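Peptidoglycan D,D-transpeptidase MrdA (Pseudomonas aeruginosa, PDB 7KIS) probably cross-links the peptidoglycan of the cell wall as a membrane-anchored penicillin-binding transpeptidase, and here holds the diazabicyclooctane WCK 5153 in its ligand pocket. Local coordinates at residues L468-G473 against W506-D510; P577-V581 against V602-L607; V414-M418 against W475-A481. One frame throughout, in Å; residues are numbered along the deposited sequence.

Interaction 1 of 3, residues L468-G473 against W506-D510; sequences LLANKG and WDRVD
Just past the end of helix 459-470, Lys-472 turns the chain with positive phi and comes closest to helix 504-518 at Trp-506, their CA atoms 6.1 Å apart. Here, within the transpeptidase domain, a six-to-one backbone bond from Gly-473 N to Leu-468 O (3.2 Å) closes the turn, and the backbone of Lys-472 and Gly-473 folds over the Trp-506 indole. Trp-506 CG stands anti to its carbonyl carbon (chi1 -67°), which sends the ring to the other segment. Lys-472 C lies 3.6 Å above the indole plane, centred on the ring system, while Gly-473 N sits over the same face nearer the rim. Gly-473, with no side chain, brings its CA to 3.5 Å from Trp-506 CZ2. At the indole edge, near its plane, Leu-469 CD2 meets CZ3 of Trp-506 at 3.8 Å, and the same methyl reaches toward Val-509 CG1. Leu-335 of helix 330-340 also packs on Leu-469, Trp-506 and Val-509, and Phe-571 of strand 566-572 touches Leu-469 and Asp-510, so the helix end and its turn meet helix 504-518 in the domain interior. On the solvent side the Lys-472 chain slides past the indole in the opposite direction, its CD 3.6 Å from Trp-506 CB, and bends at chi2 and chi4. The Asp-510 carboxylate, its OD2 5.3 Å from Lys-472 NZ and not in contact, may add to the negative surroundings of the ammonium. Beyond the bends, Lys-472 NZ forms a salt bridge with OD1 of Asp-507 at 3.1 Å, a weak hydrogen bond.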
# COMPACT_ATOMS: atom_id res chain seq x y z
N LEU A 468 2.49 -7.69 -7.03
CA LEU A 468 2.66 -7.95 -8.46
C LEU A 468 3.91 -8.78 -8.73
O LEU A 468 3.88 -9.71 -9.54
CB LEU A 468 2.72 -6.63 -9.22
CG LEU A 468 1.97 -6.52 -10.54
CD1 LEU A 468 0.66 -7.29 -10.50
CD2 LEU A 468 1.73 -5.06 -10.87
N LEU A 469 5.01 -8.46 -8.06
CA LEU A 469 6.22 -9.27 -8.20
C LEU A 469 6.01 -10.67 -7.65
O LEU A 469 6.63 -11.63 -8.14
CB LEU A 469 7.39 -8.59 -7.50
CG LEU A 469 7.86 -7.28 -8.13
CD1 LEU A 469 8.72 -6.48 -7.16
CD2 LEU A 469 8.61 -7.55 -9.42
N ALA A 470 5.16 -10.82 -6.63
CA ALA A 470 4.84 -12.14 -6.11
C ALA A 470 3.90 -12.90 -7.03
O ALA A 470 3.98 -14.13 -7.11
CB ALA A 470 4.22 -12.00 -4.72
N ASN A 471 3.02 -12.20 -7.74
CA ASN A 471 1.99 -12.81 -8.57
C ASN A 471 2.44 -13.11 -9.99
O ASN A 471 1.62 -13.56 -10.80
CB ASN A 471 0.75 -11.92 -8.61
CG ASN A 471 -0.53 -12.69 -8.38
OD1 ASN A 471 -0.50 -13.87 -8.00
ND2 ASN A 471 -1.67 -12.04 -8.61
N LYS A 472 3.71 -12.86 -10.32
CA LYS A 472 4.25 -13.07 -11.66
C LYS A 472 3.51 -12.25 -12.72
O LYS A 472 3.39 -12.67 -13.87
CB LYS A 472 4.24 -14.55 -12.05
CG LYS A 472 4.92 -15.47 -11.05
CD LYS A 472 6.38 -15.10 -10.86
CE LYS A 472 7.11 -16.14 -10.03
NZ LYS A 472 6.98 -17.51 -10.63
N GLY A 473 3.01 -11.08 -12.33
CA GLY A 473 2.44 -10.15 -13.28
C GLY A 473 0.94 -10.21 -13.46
O GLY A 473 0.40 -9.44 -14.26
N TRP A 506 10.85 -12.86 -14.03
CA TRP A 506 10.21 -12.79 -12.72
C TRP A 506 11.02 -13.53 -11.67
O TRP A 506 11.32 -13.00 -10.60
CB TRP A 506 8.79 -13.35 -12.80
CG TRP A 506 7.84 -12.54 -13.64
CD1 TRP A 506 7.36 -12.87 -14.87
CD2 TRP A 506 7.25 -11.28 -13.30
NE1 TRP A 506 6.51 -11.89 -15.33
CE2 TRP A 506 6.43 -10.90 -14.38
CE3 TRP A 506 7.34 -10.44 -12.19
CZ2 TRP A 506 5.70 -9.71 -14.39
CZ3 TRP A 506 6.61 -9.26 -12.20
CH2 TRP A 506 5.81 -8.91 -13.29
N ASP A 507 11.40 -14.78 -11.97
CA ASP A 507 12.13 -15.59 -11.00
C ASP A 507 13.54 -15.05 -10.77
O ASP A 507 14.12 -15.28 -9.70
CB ASP A 507 12.22 -17.04 -11.49
CG ASP A 507 10.94 -17.82 -11.24
OD1 ASP A 507 10.05 -17.30 -10.54
OD2 ASP A 507 10.83 -18.96 -11.75
N ARG A 508 14.10 -14.33 -11.74
CA ARG A 508 15.44 -13.77 -11.57
C ARG A 508 15.43 -12.52 -10.69
O ARG A 508 16.29 -12.36 -9.83
CB ARG A 508 16.05 -13.46 -12.94
CG ARG A 508 16.33 -14.71 -13.75
CD ARG A 508 17.22 -14.42 -14.94
NE ARG A 508 16.45 -14.30 -16.18
CZ ARG A 508 16.34 -15.26 -17.08
NH1 ARG A 508 16.94 -16.43 -16.89
NH2 ARG A 508 15.62 -15.07 -18.18
N VAL A 509 14.46 -11.62 -10.90
CA VAL A 509 14.34 -10.45 -10.04
C VAL A 509 13.91 -10.86 -8.64
O VAL A 509 14.39 -10.31 -7.64
CB VAL A 509 13.36 -9.44 -10.67
CG1 VAL A 509 12.89 -8.44 -9.63
CG2 VAL A 509 14.03 -8.72 -11.83
N ASP A 510 13.01 -11.84 -8.54
CA ASP A 510 12.61 -12.34 -7.22
C ASP A 510 13.79 -12.94 -6.48
O ASP A 510 13.94 -12.74 -5.26
CB ASP A 510 11.49 -13.37 -7.37
CG ASP A 510 10.16 -12.75 -7.76
OD1 ASP A 510 10.12 -11.52 -7.98
OD2 ASP A 510 9.16 -13.49 -7.86

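Interaction 2 of 3, residues P577-V581 against V602-L607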
# COMPACT_ATOMS: atom_id res chain seq x y z
N PRO A 577 4.31 -17.46 -2.78
CA PRO A 577 3.90 -16.19 -2.15
C PRO A 577 2.53 -16.29 -1.50
O PRO A 577 1.53 -16.61 -2.14
CB PRO A 577 3.90 -15.20 -3.32
CG PRO A 577 4.83 -15.80 -4.32
CD PRO A 577 4.64 -17.28 -4.21
N GLN A 578 2.49 -15.99 -0.20
CA GLN A 578 1.26 -15.93 0.57
C GLN A 578 1.00 -14.58 1.22
O GLN A 578 -0.13 -14.32 1.63
CB GLN A 578 1.26 -17.01 1.67
CG GLN A 578 1.08 -18.43 1.15
CD GLN A 578 -0.34 -18.71 0.70
OE1 GLN A 578 -1.29 -18.09 1.18
NE2 GLN A 578 -0.50 -19.64 -0.23
N ILE A 579 2.01 -13.71 1.32
CA ILE A 579 1.86 -12.41 1.95
C ILE A 579 2.77 -11.42 1.22
O ILE A 579 3.88 -11.77 0.82
CB ILE A 579 2.20 -12.47 3.46
CG1 ILE A 579 2.08 -11.09 4.11
CG2 ILE A 579 3.60 -13.01 3.69
CD1 ILE A 579 0.70 -10.78 4.62
N ALA A 580 2.27 -10.20 1.03
CA ALA A 580 3.05 -9.10 0.47
C ALA A 580 2.86 -7.88 1.35
O ALA A 580 1.73 -7.47 1.60
CB ALA A 580 2.63 -8.80 -0.97
N VAL A 581 3.97 -7.30 1.81
CA VAL A 581 3.95 -6.23 2.80
C VAL A 581 4.77 -5.05 2.28
O VAL A 581 5.84 -5.23 1.69
CB VAL A 581 4.48 -6.70 4.17
CG1 VAL A 581 4.30 -5.61 5.21
CG2 VAL A 581 3.78 -7.97 4.60
N VAL A 602 5.33 -8.49 10.77
CA VAL A 602 4.02 -8.61 10.13
C VAL A 602 3.92 -9.92 9.36
O VAL A 602 2.91 -10.62 9.43
CB VAL A 602 3.76 -7.40 9.22
CG1 VAL A 602 2.47 -7.58 8.43
CG2 VAL A 602 3.71 -6.12 10.05
N MET A 603 4.97 -10.28 8.61
CA MET A 603 4.96 -11.54 7.88
C MET A 603 4.98 -12.74 8.82
O MET A 603 4.40 -13.78 8.50
CB MET A 603 6.15 -11.59 6.91
CG MET A 603 5.96 -10.74 5.66
SD MET A 603 7.36 -10.83 4.51
CE MET A 603 8.73 -10.85 5.66
N ASP A 604 5.64 -12.61 9.97
CA ASP A 604 5.68 -13.71 10.93
C ASP A 604 4.28 -14.02 11.46
O ASP A 604 3.87 -15.19 11.53
CB ASP A 604 6.62 -13.38 12.09
CG ASP A 604 7.99 -14.00 11.93
OD1 ASP A 604 8.25 -14.60 10.87
OD2 ASP A 604 8.81 -13.89 12.87
N ALA A 605 3.53 -12.98 11.83
CA ALA A 605 2.21 -13.18 12.42
C ALA A 605 1.26 -13.88 11.46
O ALA A 605 0.33 -14.57 11.90
CB ALA A 605 1.63 -11.84 12.86
N TRP A 606 1.47 -13.72 10.15
CA TRP A 606 0.60 -14.35 9.16
C TRP A 606 1.03 -15.77 8.82
O TRP A 606 0.17 -16.60 8.48
CB TRP A 606 0.56 -13.51 7.89
CG TRP A 606 -0.47 -13.97 6.89
CD1 TRP A 606 -0.24 -14.64 5.73
CD2 TRP A 606 -1.89 -13.78 6.97
NE1 TRP A 606 -1.42 -14.89 5.08
CE2 TRP A 606 -2.45 -14.37 5.82
CE3 TRP A 606 -2.73 -13.16 7.90
CZ2 TRP A 606 -3.82 -14.37 5.58
CZ3 TRP A 606 -4.10 -13.16 7.66
CH2 TRP A 606 -4.63 -13.76 6.51
N LEU A 607 2.33 -16.08 8.89
CA LEU A 607 2.84 -17.36 8.43
C LEU A 607 3.19 -18.31 9.57
O LEU A 607 3.15 -19.53 9.37
CB LEU A 607 4.09 -17.16 7.57
CG LEU A 607 3.95 -17.01 6.06
CD1 LEU A 607 2.86 -16.02 5.69
CD2 LEU A 607 5.28 -16.59 5.45
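Met-603 O, in the last turn of helix 591-607, accepts Leu-607 N (3.1 Å) and, more weakly, Trp-606 N, and all three of these residues turn apolar groups onto Ile-579 of the neighbouring strand. The helix segment runs nearly antiparallel to strand 579-581, at 162° between their directions and with axes 9.2 Å apart at closest approach. No hydrogen bond crosses this gap; it is filled by aliphatic branches and one indole. Ile-579 is at the centre of the contact. Its CG2 branch fits between two helix residues, 3.7 Å from Leu-607 CD1 and 3.8 Å from Met-603 CG. CG1 runs anti to the backbone N (chi1 179°), and the turn at chi2 (88°) brings CD1 over one face of the Trp-606 indole, close to CG and CD1 of that ring. Trp-606 CD1 also approaches Ile-579 CB at 4.0 Å. One step along the strand face, Val-581 CG2 packs on Met-603 CG (3.7 Å) and on Val-602 CG1 (4.1 Å), so Met-603 CG is shared by the two strand residues. The backbone O of Gln-578 lies obliquely to the Trp-606 ring, without a bond to NE1, and Gln-578 CB is 4.4 Å from Leu-607 CD1. Gln-578 and Ile-579 both face Ala-572 of strand 566-572 and form a classic beta bulge, and Ala-572 itself touches Ile-579, Met-603 and Leu-607. Leu-255 and Ala-259 of helix 253-263 touch Trp-606 and Val-602 respectively. The layering of this C-terminal helix, together with helix 253-263, on one face of the five-stranded antiparallel sheet is characteristic of the penicillin-binding transpeptidase and serine beta-lactamase fold.

Interaction 3 of 3, residues V414-M418 against W475-A481; sequences VALDM and WIRPHLA
Residues 414-418 and 475-481 are irregular chains that run side by side in the same direction, closest where the CA atoms of Ala-415 and Pro-478 are 4.6 Å apart. One backbone bond joins them: Leu-416 N to Pro-478 O, 2.7 Å, with the donor almost in line with the C=O (174°). The second tie is Asp-417. Its CG lies between the backbone N and the carbonyl carbon (chi1 45°), directing the carboxylate to two successive amides of the other chain. OD1 accepts Leu-480 N at 2.7 Å through its syn lone pair, whereas OD2 takes Ala-481 N at 3.1 Å from 40° above the carboxylate plane. Tyr-211 OH is also bonded to OD2; with two backbone N-H groups at the carboxylate, the ionised form is probably favoured. Val-414 CG1 meets the edge of the Trp-475 indole, 3.9 Å from CH2, while the indole NE1 is bonded to Arg-407 O. At the other end the Met-418 and Leu-480 side chains cross at about a right angle, CG 3.7 Å from CD1. Within the transpeptidase domain the pair touches Ile-460 and Gln-464 of helix 459-470 and Val-280 of strand 280-286. Helix 206-210 touches Leu-480 and Asp-417 where the chain enters strand 481-484, an outermost strand of the mixed sheet, next to strand 247-249.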
# COMPACT_ATOMS: atom_id res chain seq x y z
N VAL A 414 -4.63 2.33 -7.37
CA VAL A 414 -4.55 0.91 -7.64
C VAL A 414 -5.75 0.15 -7.07
O VAL A 414 -6.28 -0.75 -7.72
CB VAL A 414 -3.23 0.32 -7.11
CG1 VAL A 414 -2.09 0.67 -8.04
CG2 VAL A 414 -2.95 0.81 -5.70
N ALA A 415 -6.18 0.50 -5.86
CA ALA A 415 -7.15 -0.31 -5.14
C ALA A 415 -8.53 -0.20 -5.77
O ALA A 415 -8.83 0.70 -6.55
CB ALA A 415 -7.21 0.12 -3.67
N LEU A 416 -9.39 -1.16 -5.41
CA LEU A 416 -10.76 -1.20 -5.91
C LEU A 416 -11.71 -0.33 -5.10
O LEU A 416 -12.53 0.38 -5.67
CB LEU A 416 -11.27 -2.65 -5.93
CG LEU A 416 -12.73 -2.84 -6.33
CD1 LEU A 416 -13.00 -2.27 -7.72
CD2 LEU A 416 -13.11 -4.31 -6.28
N ASP A 417 -11.60 -0.36 -3.77
CA ASP A 417 -12.59 0.28 -2.89
C ASP A 417 -11.91 1.03 -1.74
O ASP A 417 -12.12 0.75 -0.57
CB ASP A 417 -13.56 -0.77 -2.35
CG ASP A 417 -12.86 -2.02 -1.86
OD1 ASP A 417 -11.66 -1.95 -1.54
OD2 ASP A 417 -13.52 -3.08 -1.78
N MET A 418 -11.07 2.00 -2.09
CA MET A 418 -10.41 2.85 -1.10
C MET A 418 -10.75 4.30 -1.38
O MET A 418 -10.40 4.83 -2.44
CB MET A 418 -8.90 2.62 -1.11
CG MET A 418 -8.49 1.31 -0.46
SD MET A 418 -6.70 1.11 -0.31
CE MET A 418 -6.60 -0.56 0.32
N TRP A 475 -2.55 -9.13 -12.75
CA TRP A 475 -3.03 -7.89 -12.16
C TRP A 475 -4.38 -8.14 -11.51
O TRP A 475 -5.37 -8.41 -12.19
CB TRP A 475 -3.13 -6.80 -13.23
CG TRP A 475 -2.19 -5.66 -13.02
CD1 TRP A 475 -1.07 -5.38 -13.75
CD2 TRP A 475 -2.28 -4.65 -12.01
NE1 TRP A 475 -0.46 -4.25 -13.26
CE2 TRP A 475 -1.18 -3.78 -12.19
CE3 TRP A 475 -3.18 -4.38 -10.98
CZ2 TRP A 475 -0.96 -2.67 -11.38
CZ3 TRP A 475 -2.96 -3.29 -10.17
CH2 TRP A 475 -1.86 -2.44 -10.37
N ILE A 476 -4.41 -8.04 -10.18
CA ILE A 476 -5.65 -8.04 -9.42
C ILE A 476 -5.58 -6.89 -8.43
O ILE A 476 -4.65 -6.82 -7.61
CB ILE A 476 -5.88 -9.37 -8.67
CG1 ILE A 476 -5.80 -10.55 -9.64
CG2 ILE A 476 -7.22 -9.35 -7.95
CD1 ILE A 476 -5.52 -11.87 -8.96
N ARG A 477 -6.55 -5.98 -8.51
CA ARG A 477 -6.50 -4.77 -7.70
C ARG A 477 -6.72 -5.10 -6.23
O ARG A 477 -7.53 -5.98 -5.90
CB ARG A 477 -7.55 -3.77 -8.18
CG ARG A 477 -7.36 -3.33 -9.62
CD ARG A 477 -8.14 -2.08 -9.94
NE ARG A 477 -7.62 -1.41 -11.13
CZ ARG A 477 -8.05 -0.23 -11.57
NH1 ARG A 477 -9.01 0.42 -10.93
NH2 ARG A 477 -7.51 0.30 -12.66
N PRO A 478 -6.03 -4.43 -5.32
CA PRO A 478 -6.31 -4.61 -3.89
C PRO A 478 -7.73 -4.16 -3.58
O PRO A 478 -8.28 -3.27 -4.22
CB PRO A 478 -5.27 -3.73 -3.19
CG PRO A 478 -4.23 -3.45 -4.23
CD PRO A 478 -4.94 -3.46 -5.54
N HIS A 479 -8.32 -4.79 -2.57
CA HIS A 479 -9.68 -4.46 -2.18
C HIS A 479 -9.89 -4.83 -0.72
O HIS A 479 -9.45 -5.88 -0.27
CB HIS A 479 -10.71 -5.17 -3.07
CG HIS A 479 -10.49 -6.64 -3.19
ND1 HIS A 479 -11.32 -7.58 -2.61
CD2 HIS A 479 -9.53 -7.35 -3.85
CE1 HIS A 479 -10.89 -8.79 -2.89
NE2 HIS A 479 -9.80 -8.68 -3.64
N LEU A 480 -10.57 -3.94 0.01
CA LEU A 480 -10.91 -4.22 1.40
C LEU A 480 -12.14 -5.11 1.50
O LEU A 480 -12.11 -6.15 2.17
CB LEU A 480 -11.13 -2.91 2.15
CG LEU A 480 -9.93 -1.97 2.23
CD1 LEU A 480 -10.36 -0.52 2.20
CD2 LEU A 480 -9.12 -2.26 3.48
N ALA A 481 -13.23 -4.71 0.85
CA ALA A 481 -14.47 -5.48 0.86
C ALA A 481 -14.27 -6.86 0.24
O ALA A 481 -14.15 -6.98 -0.99
CB ALA A 481 -15.57 -4.73 0.13

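How the interactions relate
All three contacts are largely buried, but their chemistry differs with their place. Interaction 2 has no hydrogen bond across its segments and is mainly apolar, a helix laid on one face of the antiparallel sheet; interaction 1 joins a helix end and its turn to another helix near Phe-571 of strand 566-572, with a salt bridge on its solvent side; interaction 3 ties two irregular chains mainly by backbone and carboxylate hydrogen bonds. Interactions 1 and 3 are linked by chain, since 475-481 closely follows 468-473, and by packing of Leu-468 on Trp-475. Interaction 1 also touches interaction 2, where Ala-470 O meets the Pro-577 ring. Interactions 2 and 3 stay about 9 Å apart at their nearest atoms.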